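Local coordinates for bromo domain-containing protein (Trypanosoma cruzi, PDB 6NEY), which probably recognises acetylated lysines through its bromodomain, the part of the longer protein held in this chain, consistent with a role in transcription, at residues K8-E13 with T118-G123; G29-D34 with K82-N87; M33-V38 with Q44-V49; N87-N92 with P97-A102. One frame throughout, in Å; residues are numbered along the deposited sequence.

Overall arrangement
The chain is an all-helical bromodomain. Contact 1 lies at one end of its elongated bundle. Contacts 2, 3 and 4 gather on the opposite side of the centre. Contact 1 closes the outermost loop and encloses the others along the sequence. Contacts 2 and 3 start from overlapping segments around M33 and D34, with centres about 11 Å apart. Contacts 2 and 4 both use helix 75-92 and lie about 8 Å apart between centres, whereas contacts 1 and 3 are about 34 Å apart. Helix 97-124 runs from contact 4 to contact 1. Contacts 2 to 4 lie at the end where bromodomains generally bind acetyl-lysine.

Contact 1 (K8-E13 with T118-G123); sequences KFYPEE and TKKAGG
In this bromodomain helix bundle, Y10 and K120 join the lead-in to helix 12-21 to the far end of helix 97-124. Segment 8-13 is mostly loop, and P11 is the N-cap residue of the first helix. K120 lays its aliphatic part along the rim of the Y10 ring. Its CB is in the ring plane, 3.6 Å from Y10 CE1, and its CG follows at 3.7 Å from the same atom. The two side chains run past each other in opposite directions. F9 lies on one ring face, with F9 CB centred 3.6 Å above the Y10 plane. The hydroxyl of Y10 is hydrogen-bonded to V72 O, so the ring is fixed at both its face and its polar end. K120 is bent at chi2 (-59°) and chi3 (-73°). This folding carries the ammonium back towards P11 and to a salt bridge with E14, in the first turns of helix 12-21. A salt bridge links K8, in the loop, to E12 at the start of the helix. K8 NZ meets E12 OE1 at 2.7 Å on the syn lone pair, and K8 also pairs with E66. K120 and P11 reach toward each other, with K120 NZ 4.1 Å from P11 CD.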
loop_
_atom_site.group_PDB
_atom_site.type_symbol
_atom_site.label_atom_id
_atom_site.label_comp_id
_atom_site.label_asym_id
_atom_site.label_seq_id
_atom_site.Cartn_x
_atom_site.Cartn_y
_atom_site.Cartn_z
ATOM N N LYS A 8 -4.565 -19.414 3.951
ATOM C CA LYS A 8 -4.927 -18.049 4.410
ATOM C C LYS A 8 -4.000 -17.667 5.566
ATOM O O LYS A 8 -4.234 -18.081 6.741
ATOM C CB LYS A 8 -6.392 -17.957 4.816
ATOM C CG LYS A 8 -6.834 -16.537 5.080
ATOM C CD LYS A 8 -8.193 -16.435 5.710
ATOM C CE LYS A 8 -8.588 -14.998 5.929
ATOM N NZ LYS A 8 -10.058 -14.828 5.907
ATOM N N PHE A 9 -2.960 -16.903 5.258
ATOM C CA PHE A 9 -1.896 -16.616 6.244
ATOM C C PHE A 9 -2.386 -15.515 7.183
ATOM O O PHE A 9 -1.900 -15.478 8.286
ATOM C CB PHE A 9 -0.591 -16.206 5.562
ATOM C CG PHE A 9 0.103 -17.360 4.888
ATOM C CD1 PHE A 9 0.873 -18.240 5.626
ATOM C CD2 PHE A 9 -0.042 -17.571 3.525
ATOM C CE1 PHE A 9 1.504 -19.314 5.015
ATOM C CE2 PHE A 9 0.577 -18.656 2.919
ATOM C CZ PHE A 9 1.350 -19.517 3.664
ATOM N N TYR A 10 -3.284 -14.636 6.746
ATOM C CA TYR A 10 -3.479 -13.336 7.430
ATOM C C TYR A 10 -4.953 -12.993 7.594
ATOM O O TYR A 10 -5.727 -13.039 6.650
ATOM C CB TYR A 10 -2.729 -12.215 6.706
ATOM C CG TYR A 10 -1.270 -12.481 6.485
ATOM C CD1 TYR A 10 -0.434 -12.756 7.553
ATOM C CD2 TYR A 10 -0.723 -12.489 5.216
ATOM C CE1 TYR A 10 0.915 -12.998 7.373
ATOM C CE2 TYR A 10 0.627 -12.716 5.017
ATOM C CZ TYR A 10 1.445 -12.976 6.095
ATOM O OH TYR A 10 2.774 -13.234 5.923
ATOM N N PRO A 11 -5.370 -12.563 8.799
ATOM C CA PRO A 11 -6.745 -12.128 9.008
ATOM C C PRO A 11 -6.964 -10.760 8.341
ATOM O O PRO A 11 -6.112 -9.898 8.455
ATOM C CB PRO A 11 -6.940 -12.044 10.528
ATOM C CG PRO A 11 -5.563 -12.266 11.136
ATOM C CD PRO A 11 -4.551 -12.446 10.017
ATOM N N GLU A 12 -8.091 -10.597 7.634
ATOM C CA GLU A 12 -8.429 -9.315 6.961
ATOM C C GLU A 12 -8.351 -8.175 7.980
ATOM O O GLU A 12 -7.874 -7.084 7.619
ATOM C CB GLU A 12 -9.830 -9.376 6.347
ATOM C CG GLU A 12 -9.897 -10.202 5.098
ATOM C CD GLU A 12 -9.782 -11.690 5.328
ATOM O OE1 GLU A 12 -10.139 -12.172 6.456
ATOM O OE2 GLU A 12 -9.297 -12.362 4.394
ATOM N N GLU A 13 -8.778 -8.408 9.224
ATOM C CA GLU A 13 -8.846 -7.329 10.233
ATOM C C GLU A 13 -7.442 -6.750 10.468
ATOM O O GLU A 13 -7.300 -5.522 10.611
ATOM C CB GLU A 13 -9.493 -7.845 11.515
ATOM C CG GLU A 13 -10.940 -8.299 11.331
ATOM C CD GLU A 13 -11.201 -9.739 10.890
ATOM O OE1 GLU A 13 -10.225 -10.453 10.475
ATOM O OE2 GLU A 13 -12.408 -10.154 10.948
ATOM N N THR A 118 7.154 -10.908 9.365
ATOM C CA THR A 118 8.115 -11.543 10.302
ATOM C C THR A 118 7.420 -11.962 11.603
ATOM O O THR A 118 7.608 -13.130 12.030
ATOM C CB THR A 118 9.320 -10.639 10.559
ATOM O OG1 THR A 118 9.895 -10.473 9.266
ATOM C CG2 THR A 118 10.281 -11.250 11.553
ATOM N N LYS A 119 6.669 -11.059 12.224
ATOM C CA LYS A 119 5.905 -11.365 13.471
ATOM C C LYS A 119 4.997 -12.579 13.256
ATOM O O LYS A 119 5.013 -13.525 14.115
ATOM C CB LYS A 119 5.095 -10.145 13.918
ATOM C CG LYS A 119 4.659 -10.187 15.369
ATOM C CD LYS A 119 3.259 -10.649 15.617
ATOM C CE LYS A 119 3.113 -11.172 17.036
ATOM N NZ LYS A 119 1.794 -10.848 17.613
ATOM N N LYS A 120 4.220 -12.584 12.170
ATOM C CA LYS A 120 3.203 -13.627 11.910
ATOM C C LYS A 120 3.914 -14.971 11.719
ATOM O O LYS A 120 3.474 -15.977 12.307
ATOM C CB LYS A 120 2.343 -13.275 10.701
ATOM C CG LYS A 120 1.454 -12.052 10.869
ATOM C CD LYS A 120 0.462 -12.100 12.011
ATOM C CE LYS A 120 -0.712 -13.025 11.769
ATOM N NZ LYS A 120 -1.649 -13.016 12.923
ATOM N N ALA A 121 5.010 -14.973 10.948
ATOM C CA ALA A 121 5.821 -16.185 10.683
ATOM C C ALA A 121 6.346 -16.726 12.004
ATOM O O ALA A 121 6.301 -17.963 12.190
ATOM C CB ALA A 121 6.953 -15.868 9.721
ATOM N N GLY A 122 6.862 -15.843 12.868
ATOM C CA GLY A 122 7.419 -16.219 14.180
ATOM C C GLY A 122 6.420 -17.031 14.992
ATOM O O GLY A 122 6.793 -18.085 15.520
ATOM N N GLY A 123 5.163 -16.588 15.035
ATOM C CA GLY A 123 4.100 -17.273 15.788
ATOM C C GLY A 123 3.643 -18.541 15.086
ATOM O O GLY A 123 3.518 -19.590 15.748
#

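Contact 2 (G29-D34 with K82-N87); sequences GLFSMD and KLMVNN
F31 reaches from the loop after helix 12-21 to M84 and V85 on helix 75-92. Its CB points toward the helix and sits 4.1 Å from M84 SD. The torsion at chi1 (-59°) sets CG anti to the carbonyl carbon and carries the ring on to the helix backbone. On the side of the ring away from L30, F31 CD1 packs against M84 CB at 3.8 Å. The next atom, F31 CE1, lies 3.5 Å from M84 O, and this oxygen is close to the ring plane. F31 CE1 also comes within 4.0 Å of V85 CA. At the tip, F31 CZ has a looser contact of 4.5 Å with V85 CG2. The sulfur makes a Met-aromatic contact: M84 SD is 5.3 Å from the centroid of the F31 ring and 57° off its normal. It therefore sits obliquely, not squarely over the face.

L30 from the same loop covers one face of the ring, with L30 CG toward the rim. F105 of helix 97-124 stacks with F31, and L56 touches both F31 and M84. The ring thus ties the loop into the buried core between helices. No hydrogen bond crosses the contact. Cohesion comes from dispersion, and probably from a mild attraction between the weakly positive hydrogens of the ring edge and the carbonyl oxygen of M84.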
loop_
_atom_site.group_PDB
_atom_site.type_symbol
_atom_site.label_atom_id
_atom_site.label_comp_id
_atom_site.label_asym_id
_atom_site.label_seq_id
_atom_site.Cartn_x
_atom_site.Cartn_y
_atom_site.Cartn_z
ATOM N N GLY A 29 -1.482 13.422 2.883
ATOM C CA GLY A 29 -2.584 12.808 2.134
ATOM C C GLY A 29 -2.154 12.357 0.748
ATOM O O GLY A 29 -3.027 12.035 -0.043
ATOM N N LEU A 30 -0.853 12.337 0.464
ATOM C CA LEU A 30 -0.342 12.057 -0.900
ATOM C C LEU A 30 -0.880 10.703 -1.376
ATOM O O LEU A 30 -1.293 10.614 -2.526
ATOM C CB LEU A 30 1.186 12.096 -0.853
ATOM C CG LEU A 30 1.945 11.919 -2.162
ATOM C CD1 LEU A 30 1.428 12.847 -3.260
ATOM C CD2 LEU A 30 3.430 12.192 -1.906
ATOM N N PHE A 31 -0.925 9.695 -0.503
ATOM C CA PHE A 31 -1.318 8.317 -0.878
ATOM C C PHE A 31 -2.718 7.987 -0.363
ATOM O O PHE A 31 -3.186 6.873 -0.632
ATOM C CB PHE A 31 -0.220 7.346 -0.424
ATOM C CG PHE A 31 1.094 7.696 -1.068
ATOM C CD1 PHE A 31 1.254 7.527 -2.434
ATOM C CD2 PHE A 31 2.119 8.278 -0.337
ATOM C CE1 PHE A 31 2.446 7.873 -3.057
ATOM C CE2 PHE A 31 3.295 8.655 -0.970
ATOM C CZ PHE A 31 3.456 8.448 -2.318
ATOM N N SER A 32 -3.368 8.867 0.394
ATOM C CA SER A 32 -4.673 8.500 1.000
ATOM C C SER A 32 -5.790 9.274 0.305
ATOM O O SER A 32 -6.927 8.804 0.368
ATOM C CB SER A 32 -4.685 8.696 2.473
ATOM O OG SER A 32 -4.086 9.938 2.834
ATOM N N MET A 33 -5.456 10.398 -0.340
ATOM C CA MET A 33 -6.438 11.214 -1.097
ATOM C C MET A 33 -6.927 10.399 -2.295
ATOM O O MET A 33 -6.161 9.555 -2.829
ATOM C CB MET A 33 -5.865 12.567 -1.550
ATOM C CG MET A 33 -5.035 12.544 -2.824
ATOM S SD MET A 33 -4.614 14.249 -3.386
ATOM C CE MET A 33 -3.038 14.511 -2.571
ATOM N N ASP A 34 -8.180 10.626 -2.683
ATOM C CA ASP A 34 -8.781 10.059 -3.917
ATOM C C ASP A 34 -8.520 11.072 -5.042
ATOM O O ASP A 34 -9.268 12.085 -5.112
ATOM C CB ASP A 34 -10.258 9.760 -3.674
ATOM C CG ASP A 34 -10.965 9.071 -4.825
ATOM O OD1 ASP A 34 -10.416 9.084 -5.951
ATOM O OD2 ASP A 34 -12.063 8.528 -4.579
ATOM N N LYS A 82 4.054 -0.119 -4.435
ATOM C CA LYS A 82 5.005 0.263 -5.502
ATOM C C LYS A 82 4.290 1.104 -6.568
ATOM O O LYS A 82 4.915 2.062 -7.110
ATOM C CB LYS A 82 5.597 -0.956 -6.201
ATOM C CG LYS A 82 6.724 -0.609 -7.159
ATOM N N LEU A 83 3.079 0.706 -6.935
ATOM C CA LEU A 83 2.317 1.366 -8.022
ATOM C C LEU A 83 1.947 2.788 -7.576
ATOM O O LEU A 83 2.143 3.695 -8.374
ATOM C CB LEU A 83 1.081 0.530 -8.362
ATOM C CG LEU A 83 0.164 1.115 -9.437
ATOM C CD1 LEU A 83 0.844 1.118 -10.803
ATOM C CD2 LEU A 83 -1.146 0.359 -9.483
ATOM N N MET A 84 1.388 2.962 -6.367
ATOM C CA MET A 84 1.072 4.297 -5.782
ATOM C C MET A 84 2.295 5.213 -5.876
ATOM O O MET A 84 2.157 6.389 -6.251
ATOM C CB MET A 84 0.778 4.207 -4.282
ATOM C CG MET A 84 -0.619 4.004 -3.895
ATOM S SD MET A 84 -0.546 3.592 -2.119
ATOM C CE MET A 84 -1.400 2.023 -2.220
ATOM N N VAL A 85 3.449 4.701 -5.440
ATOM C CA VAL A 85 4.723 5.461 -5.348
ATOM C C VAL A 85 5.145 5.837 -6.778
ATOM O O VAL A 85 5.351 7.045 -7.061
ATOM C CB VAL A 85 5.771 4.612 -4.592
ATOM C CG1 VAL A 85 7.191 5.148 -4.720
ATOM C CG2 VAL A 85 5.391 4.490 -3.126
ATOM N N ASN A 86 5.153 4.857 -7.683
ATOM C CA ASN A 86 5.660 5.071 -9.068
ATOM C C ASN A 86 4.728 6.043 -9.805
ATOM O O ASN A 86 5.233 6.891 -10.553
ATOM C CB ASN A 86 5.886 3.745 -9.791
ATOM C CG ASN A 86 7.048 2.976 -9.208
ATOM N N ASN A 87 3.423 5.961 -9.572
ATOM C CA ASN A 87 2.429 6.921 -10.129
ATOM C C ASN A 87 2.700 8.347 -9.635
ATOM O O ASN A 87 2.558 9.295 -10.428
ATOM C CB ASN A 87 1.005 6.492 -9.798
ATOM C CG ASN A 87 0.561 5.326 -10.658
ATOM O OD1 ASN A 87 1.284 4.894 -11.559
ATOM N ND2 ASN A 87 -0.620 4.807 -10.370
#

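Contact 3 (M33-V38 with Q44-V49); sequences MDVLVV and QEYTRV
D34 O is gripped by two backbone donors, V37 N at 2.9 Å and V38 N at 3.0 Å, in the first turn of the short helix from which V35 and L36 reach Y46 and T47. D34 itself is the N-cap residue. The tight turn after it presents the two apolar side chains to helix 43-49.

V35 makes a CH-pi contact. Its CG1 stands 4.2 Å from the centroid of the Y46 ring and only 6° off the normal, so the methyl sits almost exactly over the middle of one face. Y46 holds its ring out to this methyl through an extended chi1 (-166°). L36 works lower down, where the ring leaves the helix. L36 CD2 is 4.2 Å from Y46 CB. The other branch, L36 CD1, meets T47 CG2 at 4.1 Å, and these two side chains cross at about a right angle. One leucine fork thus touches two successive residues of the facing helix.

T47 divides its roles. Its methyl faces the leucine, while OG1 is hydrogen-bonded to E43 O one turn earlier. This bond satisfies the hydroxyl within its own helix and is consistent with the rotation that turns CG2 to L36.

Y46 also meets F91 of helix 75-92 edge-to-face and packs against N87. L42 adds to the packing around L36, and R53 touches Y46 and T47. The contact is apolar, between two short helices in the long ZA loop that is characteristic of the bromodomain fold.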
loop_
_atom_site.group_PDB
_atom_site.type_symbol
_atom_site.label_atom_id
_atom_site.label_comp_id
_atom_site.label_asym_id
_atom_site.label_seq_id
_atom_site.Cartn_x
_atom_site.Cartn_y
_atom_site.Cartn_z
ATOM N N MET A 33 -5.456 10.398 -0.340
ATOM C CA MET A 33 -6.438 11.214 -1.097
ATOM C C MET A 33 -6.927 10.399 -2.295
ATOM O O MET A 33 -6.161 9.555 -2.829
ATOM C CB MET A 33 -5.865 12.567 -1.550
ATOM C CG MET A 33 -5.035 12.544 -2.824
ATOM S SD MET A 33 -4.614 14.249 -3.386
ATOM C CE MET A 33 -3.038 14.511 -2.571
ATOM N N ASP A 34 -8.180 10.626 -2.683
ATOM C CA ASP A 34 -8.781 10.059 -3.917
ATOM C C ASP A 34 -8.520 11.072 -5.042
ATOM O O ASP A 34 -9.268 12.085 -5.112
ATOM C CB ASP A 34 -10.258 9.760 -3.674
ATOM C CG ASP A 34 -10.965 9.071 -4.825
ATOM O OD1 ASP A 34 -10.416 9.084 -5.951
ATOM O OD2 ASP A 34 -12.063 8.528 -4.579
ATOM N N VAL A 35 -7.478 10.847 -5.846
ATOM C CA VAL A 35 -6.862 11.908 -6.707
ATOM C C VAL A 35 -7.977 12.521 -7.556
ATOM O O VAL A 35 -8.156 13.754 -7.527
ATOM C CB VAL A 35 -5.716 11.342 -7.575
ATOM C CG1 VAL A 35 -5.248 12.311 -8.659
ATOM C CG2 VAL A 35 -4.537 10.896 -6.711
ATOM N N LEU A 36 -8.753 11.671 -8.229
ATOM C CA LEU A 36 -9.749 12.103 -9.246
ATOM C C LEU A 36 -11.063 12.526 -8.573
ATOM O O LEU A 36 -11.985 12.878 -9.322
ATOM C CB LEU A 36 -9.946 10.976 -10.268
ATOM C CG LEU A 36 -8.780 10.749 -11.232
ATOM C CD1 LEU A 36 -9.170 9.813 -12.369
ATOM C CD2 LEU A 36 -8.263 12.062 -11.802
ATOM N N VAL A 37 -11.140 12.523 -7.232
ATOM C CA VAL A 37 -12.193 13.233 -6.439
ATOM C C VAL A 37 -11.714 14.656 -6.113
ATOM O O VAL A 37 -12.504 15.599 -6.314
ATOM C CB VAL A 37 -12.584 12.468 -5.158
ATOM C CG1 VAL A 37 -13.421 13.329 -4.218
ATOM C CG2 VAL A 37 -13.310 11.167 -5.472
ATOM N N VAL A 38 -10.476 14.820 -5.631
ATOM C CA VAL A 38 -9.904 16.151 -5.254
ATOM C C VAL A 38 -9.705 16.974 -6.536
ATOM O O VAL A 38 -10.001 18.186 -6.513
ATOM C CB VAL A 38 -8.590 16.016 -4.460
ATOM C CG1 VAL A 38 -8.087 17.368 -3.967
ATOM C CG2 VAL A 38 -8.727 15.047 -3.291
ATOM N N GLN A 44 -8.250 12.620 -17.699
ATOM C CA GLN A 44 -7.620 12.205 -18.987
ATOM C C GLN A 44 -6.093 12.121 -18.832
ATOM O O GLN A 44 -5.522 11.031 -19.082
ATOM C CB GLN A 44 -7.959 13.185 -20.113
ATOM C CG GLN A 44 -7.414 12.765 -21.472
ATOM N N GLU A 45 -5.460 13.232 -18.458
ATOM C CA GLU A 45 -3.985 13.350 -18.330
ATOM C C GLU A 45 -3.484 12.302 -17.331
ATOM O O GLU A 45 -2.477 11.612 -17.639
ATOM C CB GLU A 45 -3.583 14.743 -17.848
ATOM C CG GLU A 45 -2.100 15.030 -18.020
ATOM C CD GLU A 45 -1.562 16.186 -17.189
ATOM O OE1 GLU A 45 -2.353 16.825 -16.470
ATOM O OE2 GLU A 45 -0.345 16.445 -17.265
ATOM N N TYR A 46 -4.165 12.189 -16.188
ATOM C CA TYR A 46 -3.777 11.262 -15.095
ATOM C C TYR A 46 -3.882 9.812 -15.579
ATOM O O TYR A 46 -2.939 9.038 -15.292
ATOM C CB TYR A 46 -4.596 11.455 -13.818
ATOM C CG TYR A 46 -3.944 10.745 -12.660
ATOM C CD1 TYR A 46 -2.682 11.126 -12.235
ATOM C CD2 TYR A 46 -4.529 9.646 -12.054
ATOM C CE1 TYR A 46 -2.036 10.471 -11.201
ATOM C CE2 TYR A 46 -3.897 8.981 -11.014
ATOM C CZ TYR A 46 -2.642 9.388 -10.594
ATOM O OH TYR A 46 -2.005 8.739 -9.578
ATOM N N THR A 47 -4.959 9.454 -16.291
ATOM C CA THR A 47 -5.225 8.048 -16.714
ATOM C C THR A 47 -4.354 7.727 -17.933
ATOM O O THR A 47 -4.050 6.537 -18.137
ATOM C CB THR A 47 -6.722 7.771 -16.926
ATOM O OG1 THR A 47 -7.194 8.621 -17.969
ATOM C CG2 THR A 47 -7.541 7.977 -15.668
ATOM N N ARG A 48 -3.938 8.760 -18.678
ATOM C CA ARG A 48 -2.935 8.672 -19.773
ATOM C C ARG A 48 -1.571 8.271 -19.190
ATOM O O ARG A 48 -1.068 7.192 -19.555
ATOM C CB ARG A 48 -2.848 10.013 -20.506
ATOM N N VAL A 49 -1.003 9.102 -18.312
ATOM C CA VAL A 49 0.357 8.904 -17.721
ATOM C C VAL A 49 0.348 7.696 -16.765
ATOM O O VAL A 49 1.387 7.001 -16.700
ATOM C CB VAL A 49 0.852 10.175 -17.005
#

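Contact 4 (N87-N92 with P97-A102); sequences NCYRFN and PLANIA
Y89 and A102 meet where helices 87-92 and 97-102 run nearly antiparallel, at 169°, with axes 9.7 Å apart. The facing side of helix 97-102 is made low by two alanines, A99 and A102. The Y89 ring fills this shallow surface. Its atom CE1 lies 3.6 Å from A102 CB and 4.0 Å from A99 CB. The same atom is 3.5 Å from A99 O, which lies at the ring edge near its plane. Farther out, Y89 OH passes over the backbone of A102.

The methyl of A102 is in turn the bump that lodges between two neighbours, Y89 and C88. C88 SG stands 4.0 Å from A102 CB. Its chi1 of -179° sends the sulfur out toward the other helix. Nearer the connecting loop, L98 is the larger projection. The L98 and N92 side chains cross at a slant, and L98 CD1 comes 4.0 Å from N92 OD1. N92 probably corresponds to the asparagine that contacts acetyl-lysine in other bromodomains.

L30 wedges in from the loop after helix 12-21, touching both C88 and I101. F91 also touches E45 of helix 43-49, so helix 75-92 is packed between that short helix and helix 97-124.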
loop_
_atom_site.group_PDB
_atom_site.type_symbol
_atom_site.label_atom_id
_atom_site.label_comp_id
_atom_site.label_asym_id
_atom_site.label_seq_id
_atom_site.Cartn_x
_atom_site.Cartn_y
_atom_site.Cartn_z
ATOM N N ASN A 87 3.423 5.961 -9.572
ATOM C CA ASN A 87 2.429 6.921 -10.129
ATOM C C ASN A 87 2.700 8.347 -9.635
ATOM O O ASN A 87 2.558 9.295 -10.428
ATOM C CB ASN A 87 1.005 6.492 -9.798
ATOM C CG ASN A 87 0.561 5.326 -10.658
ATOM O OD1 ASN A 87 1.284 4.894 -11.559
ATOM N ND2 ASN A 87 -0.620 4.807 -10.370
ATOM N N CYS A 88 3.078 8.505 -8.370
ATOM C CA CYS A 88 3.473 9.810 -7.807
ATOM C C CYS A 88 4.687 10.352 -8.579
ATOM O O CYS A 88 4.662 11.526 -8.976
ATOM C CB CYS A 88 3.717 9.679 -6.314
ATOM S SG CYS A 88 4.171 11.243 -5.551
ATOM N N TYR A 89 5.699 9.529 -8.815
ATOM C CA TYR A 89 6.950 9.928 -9.509
ATOM C C TYR A 89 6.649 10.256 -10.971
ATOM O O TYR A 89 7.142 11.283 -11.473
ATOM C CB TYR A 89 8.010 8.832 -9.474
ATOM C CG TYR A 89 8.585 8.531 -8.112
ATOM C CD1 TYR A 89 8.834 9.527 -7.180
ATOM C CD2 TYR A 89 8.950 7.235 -7.798
ATOM C CE1 TYR A 89 9.381 9.228 -5.939
ATOM C CE2 TYR A 89 9.494 6.921 -6.568
ATOM C CZ TYR A 89 9.702 7.912 -5.635
ATOM O OH TYR A 89 10.238 7.570 -4.432
ATOM N N ARG A 90 5.847 9.423 -11.622
ATOM C CA ARG A 90 5.574 9.565 -13.077
ATOM C C ARG A 90 4.736 10.834 -13.296
ATOM O O ARG A 90 5.002 11.541 -14.291
ATOM C CB ARG A 90 4.939 8.280 -13.619
ATOM C CG ARG A 90 5.962 7.213 -13.987
ATOM N N PHE A 91 3.820 11.155 -12.376
ATOM C CA PHE A 91 2.872 12.288 -12.531
ATOM C C PHE A 91 3.455 13.596 -11.978
ATOM O O PHE A 91 3.318 14.610 -12.681
ATOM C CB PHE A 91 1.501 11.972 -11.933
ATOM C CG PHE A 91 0.438 12.908 -12.454
ATOM C CD1 PHE A 91 -0.031 12.786 -13.754
ATOM C CD2 PHE A 91 -0.016 13.968 -11.687
ATOM C CE1 PHE A 91 -0.991 13.659 -14.245
ATOM C CE2 PHE A 91 -0.974 14.843 -12.181
ATOM C CZ PHE A 91 -1.460 14.684 -13.458
ATOM N N ASN A 92 4.074 13.586 -10.788
ATOM C CA ASN A 92 4.559 14.802 -10.069
ATOM C C ASN A 92 6.065 14.993 -10.274
ATOM O O ASN A 92 6.571 16.072 -9.888
ATOM C CB ASN A 92 4.301 14.733 -8.564
ATOM C CG ASN A 92 2.841 14.557 -8.225
ATOM O OD1 ASN A 92 2.486 13.745 -7.366
ATOM N ND2 ASN A 92 1.993 15.312 -8.895
ATOM N N PRO A 97 9.525 18.192 -2.954
ATOM C CA PRO A 97 9.038 17.731 -1.659
ATOM C C PRO A 97 8.113 16.513 -1.762
ATOM O O PRO A 97 8.177 15.693 -0.871
ATOM C CB PRO A 97 8.275 18.927 -1.075
ATOM C CG PRO A 97 8.832 20.109 -1.814
ATOM C CD PRO A 97 9.162 19.598 -3.197
ATOM N N LEU A 98 7.265 16.427 -2.798
ATOM C CA LEU A 98 6.308 15.300 -2.928
ATOM C C LEU A 98 7.108 14.028 -3.236
ATOM O O LEU A 98 6.764 12.970 -2.705
ATOM C CB LEU A 98 5.260 15.586 -4.015
ATOM C CG LEU A 98 4.278 16.730 -3.741
ATOM C CD1 LEU A 98 3.238 16.830 -4.855
ATOM C CD2 LEU A 98 3.568 16.555 -2.398
ATOM N N ALA A 99 8.110 14.103 -4.124
ATOM C CA ALA A 99 8.920 12.921 -4.493
ATOM C C ALA A 99 9.696 12.469 -3.247
ATOM O O ALA A 99 9.805 11.245 -3.073
ATOM C CB ALA A 99 9.832 13.215 -5.655
ATOM N N ASN A 100 10.124 13.410 -2.400
ATOM C CA ASN A 100 10.860 13.101 -1.135
ATOM C C ASN A 100 9.911 12.356 -0.203
ATOM O O ASN A 100 10.328 11.403 0.444
ATOM C CB ASN A 100 11.403 14.349 -0.434
ATOM C CG ASN A 100 12.511 15.022 -1.221
ATOM O OD1 ASN A 100 13.062 14.425 -2.153
ATOM N ND2 ASN A 100 12.864 16.232 -0.813
ATOM N N ILE A 101 8.659 12.799 -0.120
ATOM C CA ILE A 101 7.643 12.077 0.687
ATOM C C ILE A 101 7.476 10.675 0.108
ATOM O O ILE A 101 7.425 9.746 0.873
ATOM C CB ILE A 101 6.310 12.839 0.732
ATOM C CG1 ILE A 101 6.437 14.113 1.575
ATOM C CG2 ILE A 101 5.200 11.921 1.224
ATOM C CD1 ILE A 101 5.261 15.075 1.417
ATOM N N ALA A 102 7.311 10.535 -1.206
ATOM C CA ALA A 102 7.053 9.212 -1.822
ATOM C C ALA A 102 8.175 8.236 -1.442
ATOM O O ALA A 102 7.856 7.068 -1.084
ATOM C CB ALA A 102 6.926 9.310 -3.318
#